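Local atomic coordinates of chitin-binding domain 3 protein (PDB entry 5OPF), a protein that probably cleaves polysaccharides such as cellulose or chitin by oxidation, as a copper-dependent lytic polysaccharide monooxygenase. Residues Q16-D21 with P25-Q30; W35-W38 with A44-N47; V86-T91 with T167-V172. All coordinates share one frame; numbering follows the deposited sequence. Where two conformers were deposited one is given.

Interaction 1. Residues Q16-D21 with P25-Q30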
loop_
_atom_site.group_PDB
_atom_site.type_symbol
_atom_site.label_atom_id
_atom_site.label_comp_id
_atom_site.label_asym_id
_atom_site.label_seq_id
_atom_site.Cartn_x
_atom_site.Cartn_y
_atom_site.Cartn_z
ATOM N N GLN A 16 2.070 -0.532 -12.671
ATOM C CA GLN A 16 1.276 0.202 -13.646
ATOM C C GLN A 16 2.168 1.054 -14.540
ATOM O O GLN A 16 1.999 1.087 -15.766
ATOM C CB GLN A 16 0.296 1.086 -12.877
ATOM C CG GLN A 16 -0.898 1.620 -13.619
ATOM C CD GLN A 16 -1.910 2.222 -12.641
ATOM O OE1 GLN A 16 -1.538 2.780 -11.602
ATOM N NE2 GLN A 16 -3.185 2.077 -12.952
ATOM N N ARG A 17 3.124 1.771 -13.940
ATOM C CA ARG A 17 3.877 2.746 -14.718
ATOM C C ARG A 17 5.012 2.127 -15.519
ATOM O O ARG A 17 5.345 2.647 -16.586
ATOM C CB ARG A 17 4.389 3.868 -13.822
ATOM C CG ARG A 17 3.247 4.744 -13.317
ATOM C CD ARG A 17 3.656 5.894 -12.388
ATOM N NE ARG A 17 4.290 5.408 -11.166
ATOM C CZ ARG A 17 5.601 5.394 -10.942
ATOM N NH1 ARG A 17 6.454 5.891 -11.822
ATOM N NH2 ARG A 17 6.063 4.904 -9.811
ATOM N N TRP A 18 5.609 1.037 -15.047
ATOM C CA TRP A 18 6.773 0.447 -15.698
ATOM C C TRP A 18 6.584 -0.989 -16.169
ATOM O O TRP A 18 7.486 -1.515 -16.832
ATOM C CB TRP A 18 8.004 0.491 -14.774
ATOM C CG TRP A 18 8.457 1.864 -14.420
ATOM C CD1 TRP A 18 8.186 2.537 -13.270
ATOM C CD2 TRP A 18 9.258 2.746 -15.221
ATOM N NE1 TRP A 18 8.775 3.776 -13.292
ATOM C CE2 TRP A 18 9.434 3.934 -14.484
ATOM C CE3 TRP A 18 9.851 2.642 -16.481
ATOM C CZ2 TRP A 18 10.176 5.009 -14.968
ATOM C CZ3 TRP A 18 10.587 3.708 -16.959
ATOM C CH2 TRP A 18 10.743 4.875 -16.203
ATOM N N GLY A 19 5.461 -1.646 -15.867
ATOM C CA GLY A 19 5.329 -3.046 -16.236
ATOM C C GLY A 19 5.515 -3.289 -17.723
ATOM O O GLY A 19 6.113 -4.293 -18.126
ATOM N N GLY A 20 5.005 -2.381 -18.559
ATOM C CA GLY A 20 5.154 -2.511 -19.998
ATOM C C GLY A 20 6.560 -2.264 -20.504
ATOM O O GLY A 20 6.874 -2.651 -21.639
ATOM N N ASP A 21 7.401 -1.612 -19.705
ATOM C CA ASP A 21 8.778 -1.280 -20.082
ATOM C C ASP A 21 9.722 -1.480 -18.894
ATOM O O ASP A 21 10.564 -0.635 -18.586
ATOM C CB ASP A 21 8.903 0.103 -20.748
ATOM C CG ASP A 21 8.689 1.284 -19.791
ATOM O OD1 ASP A 21 7.797 1.225 -18.921
ATOM O OD2 ASP A 21 9.426 2.312 -19.963
ATOM N N PRO A 25 16.386 1.114 -19.253
ATOM C CA PRO A 25 17.478 1.648 -18.424
ATOM C C PRO A 25 17.231 3.062 -17.933
ATOM O O PRO A 25 17.813 3.460 -16.917
ATOM C CB PRO A 25 18.697 1.581 -19.356
ATOM C CG PRO A 25 18.334 0.563 -20.387
ATOM C CD PRO A 25 16.863 0.687 -20.580
ATOM N N ALA A 26 16.383 3.828 -18.623
ATOM C CA ALA A 26 16.038 5.174 -18.172
ATOM C C ALA A 26 15.431 5.180 -16.776
ATOM O O ALA A 26 15.488 6.206 -16.084
ATOM C CB ALA A 26 15.050 5.807 -19.155
ATOM N N MET A 27 14.846 4.058 -16.344
ATOM C CA MET A 27 14.209 4.006 -15.036
ATOM C C MET A 27 15.196 4.325 -13.922
ATOM O O MET A 27 14.803 4.876 -12.889
ATOM C CB MET A 27 13.616 2.617 -14.819
ATOM C CG MET A 27 12.605 2.573 -13.690
ATOM S SD MET A 27 12.133 0.916 -13.143
ATOM C CE MET A 27 11.788 0.079 -14.686
ATOM N N ALA A 28 16.469 3.967 -14.094
ATOM C CA ALA A 28 17.441 4.178 -13.027
ATOM C C ALA A 28 17.527 5.644 -12.635
ATOM O O ALA A 28 17.752 5.960 -11.461
ATOM C CB ALA A 28 18.807 3.649 -13.456
ATOM N N THR A 29 17.365 6.556 -13.596
ATOM C CA THR A 29 17.369 7.969 -13.255
ATOM C C THR A 29 15.980 8.560 -13.118
ATOM O O THR A 29 15.794 9.422 -12.257
ATOM C CB THR A 29 18.169 8.793 -14.264
ATOM O OG1 THR A 29 17.636 8.591 -15.575
ATOM C CG2 THR A 29 19.637 8.403 -14.224
ATOM N N GLN A 30 14.996 8.105 -13.895
ATOM C CA GLN A 30 13.662 8.685 -13.832
ATOM C C GLN A 30 12.888 8.243 -12.595
ATOM O O GLN A 30 12.050 9.003 -12.094
ATOM C CB GLN A 30 12.881 8.336 -15.096
ATOM C CG GLN A 30 13.454 8.987 -16.359
ATOM C CD GLN A 30 12.715 8.598 -17.628
ATOM O OE1 GLN A 30 11.663 7.963 -17.584
ATOM N NE2 GLN A 30 13.278 8.973 -18.772
#
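Trp18 and Met27 mark the closest approach of the two backbones, their CA atoms 8.3 Å apart, and the contact across the gap is made largely by side chains. Residues 16-18 belong to helix 10-18, and Asp21 N donates to Trp18 O; residues 27-30 are helical, and Ala26 O accepts from Thr29 N, Gln30 N and Thr29 OG1. The contact is a Met-aromatic one in the helical region that follows strand 2-6 of the lytic polysaccharide monooxygenase fold. Met27 lies along one face of the indole. Its CG stands 3.5 Å from the centroid of the six-membered ring of Trp18, only 10° off the ring normal, as a CH-pi contact. SD follows at 4.0 Å from the centroid of the five-membered ring of Trp18. With CG of Met27 anti to the backbone N, the chain reaches toward the ring; the bend at chi3 (-48°) then turns CE back onto it, 3.7 Å from CD2 of Trp18. CE also approaches Asp21 O. The indole is fixed at its polar end as well, since NE1 of Trp18 is hydrogen-bonded to Asp31 OD2, the oxygen that also forms a salt bridge with Arg17. Trp38 of helix 32-40 touches both Trp18 and Met27, extending the aromatic packing. A leucine in place of Trp18 would probably leave the thioether of Met27 without its aromatic face and Asp31 without the indole N-H. The Gln30 side chain runs across that of Trp18, nearly perpendicular to it, its amide plane turned 43° from the ring, and its OE1 lies near the indole plane at the edge, 3.5 Å from CH2 of Trp18.

Interaction 2. Residues W35-W38 with A44-N47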
loop_
_atom_site.group_PDB
_atom_site.type_symbol
_atom_site.label_atom_id
_atom_site.label_comp_id
_atom_site.label_asym_id
_atom_site.label_seq_id
_atom_site.Cartn_x
_atom_site.Cartn_y
_atom_site.Cartn_z
ATOM N N TRP A 35 13.254 1.392 -9.906
ATOM C CA TRP A 35 14.388 0.660 -10.465
ATOM C C TRP A 35 14.977 -0.316 -9.451
ATOM O O TRP A 35 15.183 -1.495 -9.762
ATOM C CB TRP A 35 15.453 1.629 -10.979
ATOM C CG TRP A 35 16.654 0.966 -11.629
ATOM C CD1 TRP A 35 17.930 0.960 -11.150
ATOM C CD2 TRP A 35 16.697 0.256 -12.886
ATOM N NE1 TRP A 35 18.763 0.290 -12.020
ATOM C CE2 TRP A 35 18.029 -0.160 -13.085
ATOM C CE3 TRP A 35 15.734 -0.089 -13.845
ATOM C CZ2 TRP A 35 18.427 -0.890 -14.213
ATOM C CZ3 TRP A 35 16.133 -0.811 -14.971
ATOM C CH2 TRP A 35 17.466 -1.206 -15.137
ATOM N N GLN A 36 15.259 0.147 -8.225
ATOM C CA GLN A 36 15.842 -0.774 -7.252
ATOM C C GLN A 36 14.872 -1.899 -6.910
ATOM O O GLN A 36 15.295 -3.031 -6.639
ATOM C CB GLN A 36 16.354 -0.042 -6.003
ATOM C CG GLN A 36 15.333 0.758 -5.197
ATOM C CD GLN A 36 14.614 -0.029 -4.108
ATOM O OE1 GLN A 36 15.243 -0.750 -3.324
ATOM N NE2 GLN A 36 13.303 0.137 -4.031
ATOM N N ALA A 37 13.571 -1.626 -6.953
ATOM C CA ALA A 37 12.591 -2.674 -6.696
ATOM C C ALA A 37 12.574 -3.699 -7.826
ATOM O O ALA A 37 12.649 -4.905 -7.579
ATOM C CB ALA A 37 11.199 -2.067 -6.485
ATOM N N TRP A 38 12.474 -3.245 -9.079
ATOM C CA TRP A 38 12.451 -4.179 -10.202
ATOM C C TRP A 38 13.733 -4.993 -10.266
ATOM O O TRP A 38 13.708 -6.184 -10.609
ATOM C CB TRP A 38 12.250 -3.416 -11.508
ATOM C CG TRP A 38 10.811 -3.051 -11.840
ATOM C CD1 TRP A 38 10.229 -1.810 -11.783
ATOM C CD2 TRP A 38 9.792 -3.934 -12.321
ATOM N NE1 TRP A 38 8.917 -1.885 -12.182
ATOM C CE2 TRP A 38 8.630 -3.175 -12.533
ATOM C CE3 TRP A 38 9.754 -5.298 -12.603
ATOM C CZ2 TRP A 38 7.447 -3.740 -13.015
ATOM C CZ3 TRP A 38 8.583 -5.849 -13.067
ATOM C CH2 TRP A 38 7.452 -5.078 -13.274
ATOM N N ALA A 44 7.730 -8.657 -6.943
ATOM C CA ALA A 44 7.036 -7.705 -6.078
ATOM C C ALA A 44 6.020 -6.903 -6.872
ATOM O O ALA A 44 5.019 -6.435 -6.313
ATOM C CB ALA A 44 8.034 -6.748 -5.434
ATOM N N MET A 45 6.270 -6.719 -8.171
ATOM C CA MET A 45 5.375 -6.004 -9.067
ATOM C C MET A 45 4.455 -6.950 -9.832
ATOM O O MET A 45 3.250 -6.699 -9.913
ATOM C CB MET A 45 6.173 -5.110 -10.029
ATOM C CG MET A 45 6.501 -3.725 -9.465
ATOM S SD MET A 45 7.515 -3.697 -7.975
ATOM C CE MET A 45 9.030 -4.423 -8.616
ATOM N N TRP A 46 4.982 -8.033 -10.407
ATOM C CA TRP A 46 4.086 -8.943 -11.117
ATOM C C TRP A 46 3.012 -9.472 -10.180
ATOM O O TRP A 46 1.857 -9.645 -10.588
ATOM C CB TRP A 46 4.845 -10.109 -11.755
ATOM C CG TRP A 46 5.897 -9.712 -12.743
ATOM C CD1 TRP A 46 7.184 -10.161 -12.765
ATOM C CD2 TRP A 46 5.767 -8.802 -13.846
ATOM N NE1 TRP A 46 7.867 -9.595 -13.814
ATOM C CE2 TRP A 46 7.024 -8.751 -14.486
ATOM C CE3 TRP A 46 4.721 -8.021 -14.354
ATOM C CZ2 TRP A 46 7.263 -7.965 -15.608
ATOM C CZ3 TRP A 46 4.964 -7.230 -15.471
ATOM C CH2 TRP A 46 6.230 -7.204 -16.079
ATOM N N ASN A 47 3.380 -9.735 -8.923
ATOM C CA ASN A 47 2.459 -10.185 -7.879
ATOM C C ASN A 47 2.039 -9.035 -6.978
ATOM O O ASN A 47 1.956 -9.170 -5.748
ATOM C CB ASN A 47 3.075 -11.335 -7.085
ATOM C CG ASN A 47 3.415 -12.506 -7.974
ATOM O OD1 ASN A 47 4.555 -12.676 -8.395
ATOM N ND2 ASN A 47 2.402 -13.280 -8.330
#
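Met45 covers one face of the Trp38 indole, where helix 43-46 comes against helix 32-40 and the CA atoms of Met45 and Trp38 are 7.4 Å apart. CB of Met45 stands over the benzo ring, 3.7 Å from the centroid of the six-membered ring of Trp38, as a CH-pi contact. Bends at chi2 (61°) and chi3 (64°) fold the thioether back on itself, bringing CE against CB of Ala37 at 3.8 Å and against CD2 of Trp38. SD makes a looser Met-aromatic contact, 4.8 Å from the centroid of the five-membered ring of Trp38. Trp46 comes next and meets the far rim of the same indole. CZ3 of Trp38 points at the face of Trp46, 3.6 Å from CZ2 of Trp46. The centroids of the two six-membered rings are 4.9 Å apart, with the planes at 70°. Phe22 touches both indoles, edge-to-face with Trp46. At Asn47 the chain leaves helical geometry, and its backbone O accepts from the hydroxyl of Tyr80. Two successive short helices are thus joined by a T-shaped tryptophan pair and a methionine, part of an aromatic cluster in the helical region of this monooxygenase fold.

Interaction 3. Residues V86-T91 with T167-V172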
loop_
_atom_site.group_PDB
_atom_site.type_symbol
_atom_site.label_atom_id
_atom_site.label_comp_id
_atom_site.label_asym_id
_atom_site.label_seq_id
_atom_site.Cartn_x
_atom_site.Cartn_y
_atom_site.Cartn_z
ATOM N N VAL A 86 14.093 3.557 1.690
ATOM C CA VAL A 86 13.805 4.968 1.918
ATOM C C VAL A 86 14.274 5.761 0.698
ATOM O O VAL A 86 15.414 5.585 0.256
ATOM C CB VAL A 86 14.539 5.426 3.190
ATOM C CG1 VAL A 86 14.397 6.904 3.412
ATOM C CG2 VAL A 86 14.037 4.652 4.399
ATOM N N GLY A 87 13.429 6.644 0.175
ATOM C CA GLY A 87 13.831 7.467 -0.953
ATOM C C GLY A 87 12.641 8.130 -1.627
ATOM O O GLY A 87 11.523 8.125 -1.104
ATOM N N ALA A 88 12.903 8.700 -2.808
ATOM C CA ALA A 88 11.938 9.564 -3.499
ATOM C C ALA A 88 10.985 8.738 -4.371
ATOM O O ALA A 88 10.954 8.842 -5.600
ATOM C CB ALA A 88 12.671 10.634 -4.306
ATOM N N TRP A 89 10.171 7.922 -3.705
ATOM C CA TRP A 89 9.105 7.187 -4.374
ATOM C C TRP A 89 8.148 8.164 -5.044
ATOM O O TRP A 89 7.845 9.232 -4.500
ATOM C CB TRP A 89 8.320 6.371 -3.339
ATOM C CG TRP A 89 9.099 5.244 -2.731
ATOM C CD1 TRP A 89 9.885 5.288 -1.602
ATOM C CD2 TRP A 89 9.181 3.901 -3.223
ATOM N NE1 TRP A 89 10.446 4.062 -1.371
ATOM C CE2 TRP A 89 10.034 3.193 -2.347
ATOM C CE3 TRP A 89 8.623 3.231 -4.317
ATOM C CZ2 TRP A 89 10.346 1.852 -2.538
ATOM C CZ3 TRP A 89 8.929 1.897 -4.501
ATOM C CH2 TRP A 89 9.790 1.224 -3.620
ATOM N N LYS A 90 7.665 7.814 -6.229
ATOM C CA LYS A 90 6.741 8.693 -6.931
ATOM C C LYS A 90 5.419 8.825 -6.180
ATOM O O LYS A 90 4.790 7.827 -5.805
ATOM C CB LYS A 90 6.485 8.181 -8.347
ATOM C CG LYS A 90 7.723 8.115 -9.220
ATOM C CD LYS A 90 8.477 9.433 -9.310
ATOM C CE LYS A 90 9.704 9.279 -10.208
ATOM N NZ LYS A 90 10.549 10.505 -10.210
ATOM N N THR A 91 4.975 10.072 -6.004
ATOM C CA THR A 91 3.717 10.389 -5.338
ATOM C C THR A 91 2.612 10.655 -6.358
ATOM O O THR A 91 2.870 10.944 -7.530
ATOM C CB THR A 91 3.875 11.643 -4.465
ATOM O OG1 THR A 91 4.298 12.739 -5.285
ATOM C CG2 THR A 91 4.896 11.437 -3.361
ATOM N N THR A 167 0.596 18.627 4.701
ATOM C CA THR A 167 1.038 19.267 3.470
ATOM C C THR A 167 2.252 18.507 2.960
ATOM O O THR A 167 3.025 17.938 3.740
ATOM C CB THR A 167 1.392 20.760 3.656
ATOM O OG1 THR A 167 2.472 20.884 4.591
ATOM C CG2 THR A 167 0.175 21.540 4.133
ATOM N N GLY A 168 2.403 18.478 1.640
ATOM C CA GLY A 168 3.568 17.849 1.048
ATOM C C GLY A 168 3.533 16.323 1.093
ATOM O O GLY A 168 2.488 15.678 1.254
ATOM N N ARG A 169 4.729 15.753 0.930
ATOM C CA ARG A 169 4.908 14.313 0.777
ATOM C C ARG A 169 4.579 13.558 2.059
ATOM O O ARG A 169 5.062 13.902 3.146
ATOM C CB ARG A 169 6.362 14.034 0.401
ATOM C CG ARG A 169 6.746 12.565 0.375
ATOM C CD ARG A 169 8.198 12.351 0.012
ATOM N NE ARG A 169 8.515 12.526 -1.401
ATOM C CZ ARG A 169 8.413 11.554 -2.309
ATOM N NH1 ARG A 169 7.964 10.361 -1.957
ATOM N NH2 ARG A 169 8.777 11.762 -3.564
ATOM N N HIS A 170 3.803 12.482 1.901
ATOM C CA HIS A 170 3.346 11.626 2.992
ATOM C C HIS A 170 3.224 10.188 2.494
ATOM O O HIS A 170 3.390 9.906 1.306
ATOM C CB HIS A 170 2.033 12.172 3.575
ATOM C CG HIS A 170 2.271 13.265 4.547
ATOM N ND1 HIS A 170 2.756 12.996 5.807
ATOM C CD2 HIS A 170 2.170 14.611 4.438
ATOM C CE1 HIS A 170 2.924 14.141 6.442
ATOM N NE2 HIS A 170 2.586 15.136 5.635
ATOM N N VAL A 171 2.939 9.281 3.430
ATOM C CA VAL A 171 2.653 7.889 3.111
ATOM C C VAL A 171 1.310 7.514 3.726
ATOM O O VAL A 171 1.044 7.811 4.898
ATOM C CB VAL A 171 3.769 6.947 3.613
ATOM C CG1 VAL A 171 3.482 5.505 3.215
ATOM C CG2 VAL A 171 5.132 7.370 3.056
ATOM N N VAL A 172 0.467 6.873 2.921
ATOM C CA VAL A 172 -0.755 6.218 3.366
ATOM C C VAL A 172 -0.421 4.750 3.607
ATOM O O VAL A 172 0.267 4.111 2.802
ATOM C CB VAL A 172 -1.861 6.350 2.300
ATOM C CG1 VAL A 172 -3.179 5.784 2.815
ATOM C CG2 VAL A 172 -2.036 7.801 1.853
#
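Both terminal nitrogens of Arg169 donate to the carbonyl oxygen of Trp89: NH1 at 2.8 Å and NH2 at 2.9 Å from Trp89 O. The oxygen lies close to the guanidinium plane, and both bonds are bent, with N-H...O angles of 145° at NH1 and 141° at NH2. NH1 sits in the carbonyl plane, on a lone pair, whereas NH2 is tilted out of it. Over one face of the guanidinium rests CG2 of Thr91, 3.5 Å from NH1 of Arg169; CA of Ala88 lies over the opposite face. The arginine chain runs extended from the strand, CG anti to the backbone N, and turns at chi3 (-76°) to present its end to the loop. The acceptor is positioned by the loop itself: Ala88 centres an inverse gamma turn, closed by a weak bond from Trp89 N to Gly87 O, while the Trp89 indole leads away, donating NE1 to Thr85 O and forming a cation-pi contact with Arg10. Beyond Arg169, strand 169-178 is paired with strand 183-192. Two N-H groups sharing one neutral oxygen probably restrict the rotation of the guanidinium, and its positive charge would probably polarise the Trp89 carbonyl.

Overall arrangement
Interactions 1 and 2 belong to the same helical region and adjoin each other, their centres about 11 Å apart. Helices 27-30 and 32-40 follow each other in the chain, and Met27 of interaction 1 packs by SD on Trp38 of interaction 2. Both are mainly apolar, with methionine against tryptophan, but interaction 2 is buried whereas interaction 1 is partly buried. Interaction 3 is a surface contact by exposure, although its centre is the nearest of the three to the middle of the chain; it ties a loop to a strand of the beta-sandwich through a charged side chain and a backbone oxygen. The loop also reaches back: Lys90 NZ is hydrogen-bonded to Gln30 O, and Trp89 touches Gln36.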